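Local coordinates for protein 2,3-dimethylmalate lyase (Aspergillus niger, PDB 3FA4) that belongs to the phosphoenolpyruvate phosphomutase family of TIM-barrel-type enzymes, binds a magnesium ion and assembles from four chains, at residues Ala69-Ile74 and Val83-Asp88; Leu29-Ala34 and Asp40-Thr45; Ala47-Ser52 and Gly60-Asn65. All coordinates share one frame; numbering follows the deposited sequence.

The three contacts belong to the early part of one TIM-barrel-type domain and follow one another along the chain. Contact 2 comes first, joining helix 28-37 to strand 42-44. Contact 3 follows, between helix 46-54 and the turn that leads into helix 64-75. Contact 1 comes last, where that same helix lies against strand 83-86. Strands 42-44 and 83-86 are neighbours in the parallel sheet, so contacts 1 and 2 share it; their centres are about 10 Å apart. Contacts 1 and 3 share helix 64-75, also with centres about 10 Å apart. The centres of contacts 2 and 3 are about 16 Å apart. Together they pack successive helices and a loop round the barrel, and contact 1 carries the magnesium ligands.

Contact 1. Residues Ala69-Ile74 and Val83-Asp88; sequences ANAEMI and VIADAD. With MG (magnesium ion), chain N.
Ala71 and Ile74, one helical turn apart, face Ala85 and Val83 on the neighbouring strand. This is helix-on-strand packing in a TIM-barrel-type fold: helix 64-75 lies against strand 83-86 of the parallel sheet. The two alanines meet methyl to methyl, with CB of Ala71 3.9 Å from CB of Ala85. Such small side chains let the backbones come close, and the two CA atoms are 6.3 Å apart. The second pair is bulkier. The Ile74 and Val83 side chains cross at about a right angle, and the methyl CG2 of Ile74 meets CG1 of Val83 at 4.1 Å. Val83 holds CG1 anti to the backbone N (chi1 178°), which sends this branch to the Ile74 methyl. The other branch, CG2, sits beside the Val83 backbone N and lies 3.9 Å from the carbonyl O of Ile74. All four residues are buried, and no hydrogen bond joins the two segments. Ile74 also packs on Leu42 and Met44 of the next strand, so the helix covers two strands.

Beyond the packed strand residues, the chain carries the metal site. Asp86 and Asp88 form a DxD pair on the magnesium ion. OD2 of Asp86 binds the ion at 2.3 Å and OD1 of Asp88 binds it at 2.0 Å; three waters are also bound. The other carboxylate oxygen of Asp86, OD1, has two partners. It accepts a bond from one of the metal-bound waters, and it accepts the backbone N-H of Asp88 in an Asx turn. The turn links the two metal ligands through that N-H. The N of Asp88 meets OD1 of Asp86 at 2.9 Å, nearly straight at 165°, from above the carboxylate plane.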
# COMPACT_ATOMS: atom_id res chain seq x y z
N ALA B 69 -6.27 3.78 4.25
CA ALA B 69 -6.30 4.02 2.79
C ALA B 69 -7.77 4.21 2.35
O ALA B 69 -8.09 5.12 1.54
CB ALA B 69 -5.60 2.98 2.04
N ASN B 70 -8.66 3.44 2.99
CA ASN B 70 -10.09 3.45 2.63
C ASN B 70 -10.75 4.70 3.16
O ASN B 70 -11.44 5.34 2.40
CB ASN B 70 -10.82 2.13 3.00
CG ASN B 70 -12.06 1.86 2.12
OD1 ASN B 70 -12.01 1.91 0.93
ND2 ASN B 70 -13.16 1.52 2.74
N ALA B 71 -10.46 5.10 4.42
CA ALA B 71 -11.02 6.37 4.98
C ALA B 71 -10.53 7.62 4.28
O ALA B 71 -11.34 8.53 4.06
CB ALA B 71 -10.80 6.48 6.55
N GLU B 72 -9.22 7.73 3.97
CA GLU B 72 -8.73 8.81 3.17
C GLU B 72 -9.36 8.94 1.80
O GLU B 72 -9.55 10.05 1.31
CB GLU B 72 -7.25 8.72 2.96
CG GLU B 72 -6.71 9.97 2.24
CD GLU B 72 -5.19 10.07 2.21
OE1 GLU B 72 -4.65 10.93 1.49
OE2 GLU B 72 -4.54 9.25 2.85
N MET B 73 -9.58 7.82 1.12
CA MET B 73 -10.27 7.84 -0.13
C MET B 73 -11.72 8.33 0.02
O MET B 73 -12.17 9.18 -0.78
CB MET B 73 -10.21 6.45 -0.75
CG MET B 73 -10.74 6.40 -2.16
SD MET B 73 -12.49 5.98 -2.22
CE MET B 73 -12.55 4.45 -1.20
N ILE B 74 -12.47 7.82 1.01
CA ILE B 74 -13.88 8.27 1.19
C ILE B 74 -13.99 9.74 1.65
O ILE B 74 -14.81 10.48 1.16
CB ILE B 74 -14.64 7.25 2.14
CG1 ILE B 74 -14.63 5.84 1.48
CG2 ILE B 74 -16.06 7.73 2.46
CD1 ILE B 74 -14.96 4.57 2.44
N VAL B 83 -16.63 12.66 7.21
CA VAL B 83 -16.59 11.21 7.27
C VAL B 83 -16.24 10.70 8.66
O VAL B 83 -15.24 11.07 9.23
CB VAL B 83 -15.61 10.63 6.23
CG1 VAL B 83 -15.50 9.11 6.29
CG2 VAL B 83 -15.94 11.12 4.86
N ILE B 84 -17.10 9.87 9.20
CA ILE B 84 -16.87 9.18 10.50
C ILE B 84 -16.37 7.82 10.16
O ILE B 84 -17.07 7.15 9.49
CB ILE B 84 -18.18 9.05 11.35
CG1 ILE B 84 -18.79 10.45 11.52
CG2 ILE B 84 -17.88 8.39 12.71
CD1 ILE B 84 -20.19 10.47 11.92
N ALA B 85 -15.17 7.43 10.59
CA ALA B 85 -14.54 6.19 10.21
C ALA B 85 -14.36 5.17 11.36
O ALA B 85 -13.93 5.49 12.44
CB ALA B 85 -13.21 6.48 9.62
N ASP B 86 -14.64 3.90 11.10
CA ASP B 86 -14.30 2.87 12.11
C ASP B 86 -12.75 2.96 12.32
O ASP B 86 -12.05 3.35 11.36
CB ASP B 86 -14.81 1.52 11.65
CG ASP B 86 -14.47 0.42 12.58
OD1 ASP B 86 -14.18 0.67 13.79
OD2 ASP B 86 -14.43 -0.74 12.11
N ALA B 87 -12.22 2.73 13.56
CA ALA B 87 -10.76 2.64 13.79
C ALA B 87 -10.48 1.49 14.76
O ALA B 87 -9.41 1.44 15.37
CB ALA B 87 -10.13 3.94 14.35
N ASP B 88 -11.47 0.59 14.91
CA ASP B 88 -11.33 -0.58 15.75
C ASP B 88 -10.75 -0.24 17.13
O ASP B 88 -11.34 0.55 17.85
CB ASP B 88 -10.54 -1.64 15.02
CG ASP B 88 -11.19 -2.01 13.69
OD1 ASP B 88 -12.43 -2.16 13.62
OD2 ASP B 88 -10.47 -2.10 12.67
MG MG N . -14.44 -2.50 13.52
O HOH W 1 -15.08 -1.51 15.13
O HOH W 2 -14.05 -3.42 11.76
O HOH W 3 -16.61 -2.84 13.00

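Contact 2. Residues Leu29-Ala34 and Asp40-Thr45; sequences LSARVA and DALYMT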
# COMPACT_ATOMS: atom_id res chain seq x y z
N LEU B 29 -17.70 3.67 -4.63
CA LEU B 29 -19.02 3.56 -5.23
C LEU B 29 -20.20 3.86 -4.34
O LEU B 29 -21.10 4.59 -4.73
CB LEU B 29 -19.22 2.10 -5.72
CG LEU B 29 -19.02 1.83 -7.20
CD1 LEU B 29 -19.40 0.44 -7.49
CD2 LEU B 29 -19.91 2.80 -7.97
N SER B 30 -20.21 3.25 -3.13
CA SER B 30 -21.22 3.48 -2.12
C SER B 30 -21.16 4.90 -1.63
O SER B 30 -22.19 5.49 -1.39
CB SER B 30 -21.06 2.54 -0.97
OG SER B 30 -19.72 2.36 -0.64
N ALA B 31 -19.94 5.40 -1.43
CA ALA B 31 -19.66 6.80 -1.09
C ALA B 31 -20.21 7.79 -2.12
O ALA B 31 -20.87 8.74 -1.72
CB ALA B 31 -18.19 7.00 -0.86
N ARG B 32 -20.01 7.54 -3.43
CA ARG B 32 -20.58 8.37 -4.50
C ARG B 32 -22.09 8.32 -4.53
O ARG B 32 -22.72 9.38 -4.67
CB ARG B 32 -20.12 7.95 -5.89
CG ARG B 32 -18.70 8.07 -6.13
CD ARG B 32 -18.43 9.49 -6.37
NE ARG B 32 -17.05 9.68 -6.79
CZ ARG B 32 -16.56 10.83 -7.25
NH1 ARG B 32 -17.32 11.92 -7.34
NH2 ARG B 32 -15.30 10.88 -7.62
N VAL B 33 -22.67 7.11 -4.48
CA VAL B 33 -24.15 6.95 -4.39
C VAL B 33 -24.81 7.71 -3.20
O VAL B 33 -25.76 8.46 -3.37
CB VAL B 33 -24.55 5.48 -4.39
CG1 VAL B 33 -26.00 5.34 -4.34
CG2 VAL B 33 -23.98 4.73 -5.66
N ALA B 34 -24.26 7.54 -2.01
CA ALA B 34 -24.76 8.22 -0.82
C ALA B 34 -24.63 9.75 -0.93
O ALA B 34 -25.55 10.49 -0.53
CB ALA B 34 -24.00 7.71 0.42
N ASP B 40 -25.21 14.67 4.09
CA ASP B 40 -24.18 15.63 4.55
C ASP B 40 -23.10 15.03 5.50
O ASP B 40 -22.41 15.80 6.20
CB ASP B 40 -24.79 16.75 5.34
CG ASP B 40 -25.58 17.71 4.50
OD1 ASP B 40 -25.29 17.95 3.29
OD2 ASP B 40 -26.51 18.28 5.11
N ALA B 41 -23.03 13.70 5.56
CA ALA B 41 -22.07 13.01 6.39
C ALA B 41 -22.06 11.57 5.94
O ALA B 41 -23.07 11.08 5.46
CB ALA B 41 -22.48 13.10 7.86
N LEU B 42 -20.92 10.89 6.05
CA LEU B 42 -20.86 9.49 5.73
C LEU B 42 -20.19 8.75 6.89
O LEU B 42 -19.52 9.36 7.74
CB LEU B 42 -20.08 9.27 4.45
CG LEU B 42 -20.36 10.02 3.17
CD1 LEU B 42 -19.15 9.94 2.27
CD2 LEU B 42 -21.71 9.55 2.48
N TYR B 43 -20.40 7.44 6.94
CA TYR B 43 -19.79 6.64 7.95
C TYR B 43 -19.06 5.54 7.23
O TYR B 43 -19.72 4.78 6.55
CB TYR B 43 -20.88 6.05 8.92
CG TYR B 43 -20.33 5.03 9.84
CD1 TYR B 43 -19.39 5.35 10.83
CD2 TYR B 43 -20.66 3.71 9.66
CE1 TYR B 43 -18.83 4.38 11.66
CE2 TYR B 43 -20.07 2.70 10.46
CZ TYR B 43 -19.18 3.04 11.43
OH TYR B 43 -18.69 2.02 12.19
N MET B 44 -17.74 5.42 7.42
CA MET B 44 -17.01 4.26 6.88
C MET B 44 -17.09 3.12 7.78
O MET B 44 -16.46 3.12 8.85
CB MET B 44 -15.53 4.58 6.67
CG MET B 44 -14.83 3.51 5.93
SD MET B 44 -13.06 3.70 5.88
CE MET B 44 -12.58 2.83 7.42
N THR B 45 -17.81 2.09 7.36
CA THR B 45 -17.94 0.90 8.18
C THR B 45 -16.72 -0.03 8.05
O THR B 45 -16.21 -0.25 6.93
CB THR B 45 -19.23 0.13 7.77
OG1 THR B 45 -19.20 -1.22 8.23
CG2 THR B 45 -19.40 0.07 6.23
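Leu42 reaches from its strand to Ala31 and Ala34 on the helix. The contact closes the beta-alpha-beta unit formed by strand 20-25, helix 28-37 and strand 42-44 in this TIM-barrel-type fold. Across the segments the interaction is apolar, with no hydrogen bond. Leu42 holds CG anti to its own carbonyl carbon (chi1 -51°), which carries both end methyls to the helix. CD2 meets the Ala34 methyl and also comes near the carbonyl O of Ala31. CD1 lies at a looser 4.4 Å from CB of Ala31. Ala34 points its methyl at the strand, while that of Ala31 runs alongside and makes the longer contact. All three residues are buried.

Packing from other elements completes the setting. Ala34 also touches Val25 of strand 20-25, and Leu42 touches Ile74 of helix 64-75. The leucine therefore lies between helices 28-37 and 64-75 of the outer layer.

Backbone hydrogen bonds hold each partner in place. Within the helix, Ala34 N bonds to Ser30 O at 3.0 Å. In the sheet, Leu42 is paired with Pro82 and Ile84. The tightest touch between the segments is methyl to methyl, with CD2 of Leu42 3.6 Å from CB of Ala34.

Contact 3. Residues Ala47-Ser52 and Gly60-Asn65; sequences AGTAAS and GICTLN
Cys62 and Ala50 give up the most surface to this contact. In the TIM-barrel-type fold, helix 46-54 follows strand 42-44, and the loop at 60-63 leads into helix 64-75 with Thr63 as its N-cap. The thiol of Cys62 presses on the flank of helix 46-54. Its SG is 3.6 Å from CA of Ala50 and 3.8 Å from CB of the same residue. The CB of Cys62 points toward the helix. With SG anti to the carbonyl carbon (chi1 -50°), the sulfur is brought against the backbone at Ala50 as well as its methyl. Thr49 adds a lighter touch: its CG2 lies 4.2 Å from the same sulfur.

The methyl of Ala50 is shared. Besides the sulfur of Cys62, it meets CD1 of Ile61 at 4.1 Å. Ile61 reaches it by an uncommon route. Its CG1 sits between the backbone N and the carbonyl carbon (chi1 46°), and the chain then brings CD1 to the helix. Consecutive residues of the loop thus both touch one alanine.

OG1 of Thr49 is hydrogen-bonded to Thr45 O, one turn back, and its methyl branch meets the sulfur. Cys62 also packs on His54 and Met67, so it fills the corner between the two helices. Beyond this corner, Ile61 packs on Met96 of the fourth subunit, while Ser52 OG is hydrogen-bonded to Asp27 OD2 of the second subunit.

All four touching residues are buried. The side chain of Cys62 is about 8 Å from the bound magnesium ion, too far to bind it. Across this contact the touching groups are methyls, a sulfur and the Ala50 backbone. With carbon neighbours at Ala50 and Thr49 and no hydrogen bond between the segments, the thiol acts here as an apolar packing group.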
# COMPACT_ATOMS: atom_id res chain seq x y z
N ALA B 47 -16.84 -3.20 8.89
CA ALA B 47 -17.32 -4.52 8.46
C ALA B 47 -17.37 -4.57 6.95
O ALA B 47 -16.98 -5.55 6.36
CB ALA B 47 -18.68 -4.86 9.08
N GLY B 48 -17.80 -3.46 6.35
CA GLY B 48 -17.81 -3.27 4.92
C GLY B 48 -16.47 -3.14 4.22
O GLY B 48 -16.36 -3.58 3.06
N THR B 49 -15.46 -2.56 4.90
CA THR B 49 -14.05 -2.49 4.41
C THR B 49 -13.46 -3.88 4.39
O THR B 49 -12.89 -4.29 3.39
CB THR B 49 -13.18 -1.53 5.30
OG1 THR B 49 -13.82 -0.25 5.38
CG2 THR B 49 -11.71 -1.33 4.80
N ALA B 50 -13.60 -4.63 5.48
CA ALA B 50 -13.22 -6.02 5.53
C ALA B 50 -13.89 -6.80 4.41
O ALA B 50 -13.24 -7.60 3.79
CB ALA B 50 -13.62 -6.60 6.92
N ALA B 51 -15.21 -6.62 4.22
CA ALA B 51 -15.95 -7.31 3.12
C ALA B 51 -15.47 -6.92 1.72
O ALA B 51 -15.20 -7.79 0.89
CB ALA B 51 -17.45 -7.08 3.26
N SER B 52 -15.28 -5.61 1.47
CA SER B 52 -14.81 -5.12 0.15
C SER B 52 -13.30 -5.24 -0.11
O SER B 52 -12.84 -5.63 -1.18
CB SER B 52 -15.26 -3.69 0.01
OG SER B 52 -15.11 -3.24 -1.30
N GLY B 60 -11.31 -8.69 12.38
CA GLY B 60 -10.12 -7.90 12.71
C GLY B 60 -8.95 -8.21 11.78
O GLY B 60 -7.79 -8.35 12.25
N ILE B 61 -9.25 -8.28 10.47
CA ILE B 61 -8.26 -8.60 9.40
C ILE B 61 -7.74 -7.38 8.60
O ILE B 61 -6.79 -7.51 7.84
CB ILE B 61 -8.69 -9.79 8.48
CG1 ILE B 61 -10.15 -9.61 8.07
CG2 ILE B 61 -8.66 -11.07 9.23
CD1 ILE B 61 -10.30 -8.95 6.73
N CYS B 62 -8.35 -6.21 8.81
CA CYS B 62 -7.83 -4.98 8.29
C CYS B 62 -6.74 -4.44 9.24
O CYS B 62 -6.94 -4.36 10.48
CB CYS B 62 -8.94 -3.95 8.13
SG CYS B 62 -10.44 -4.54 7.23
N THR B 63 -5.59 -4.09 8.64
CA THR B 63 -4.51 -3.34 9.32
C THR B 63 -4.79 -1.81 9.37
O THR B 63 -5.77 -1.32 8.82
CB THR B 63 -3.20 -3.57 8.66
OG1 THR B 63 -3.29 -3.01 7.35
CG2 THR B 63 -2.85 -5.13 8.52
N LEU B 64 -3.91 -1.05 10.02
CA LEU B 64 -3.96 0.43 9.91
C LEU B 64 -3.93 0.88 8.41
O LEU B 64 -4.74 1.72 8.00
CB LEU B 64 -2.80 1.08 10.69
CG LEU B 64 -2.68 2.61 10.63
CD1 LEU B 64 -4.08 3.40 10.96
CD2 LEU B 64 -1.53 2.99 11.52
N ASN B 65 -2.97 0.33 7.66
CA ASN B 65 -2.80 0.58 6.25
C ASN B 65 -4.13 0.46 5.45
O ASN B 65 -4.53 1.39 4.78
CB ASN B 65 -1.79 -0.41 5.69
CG ASN B 65 -0.42 -0.31 6.34
OD1 ASN B 65 -0.30 -0.42 7.55
ND2 ASN B 65 0.61 -0.20 5.54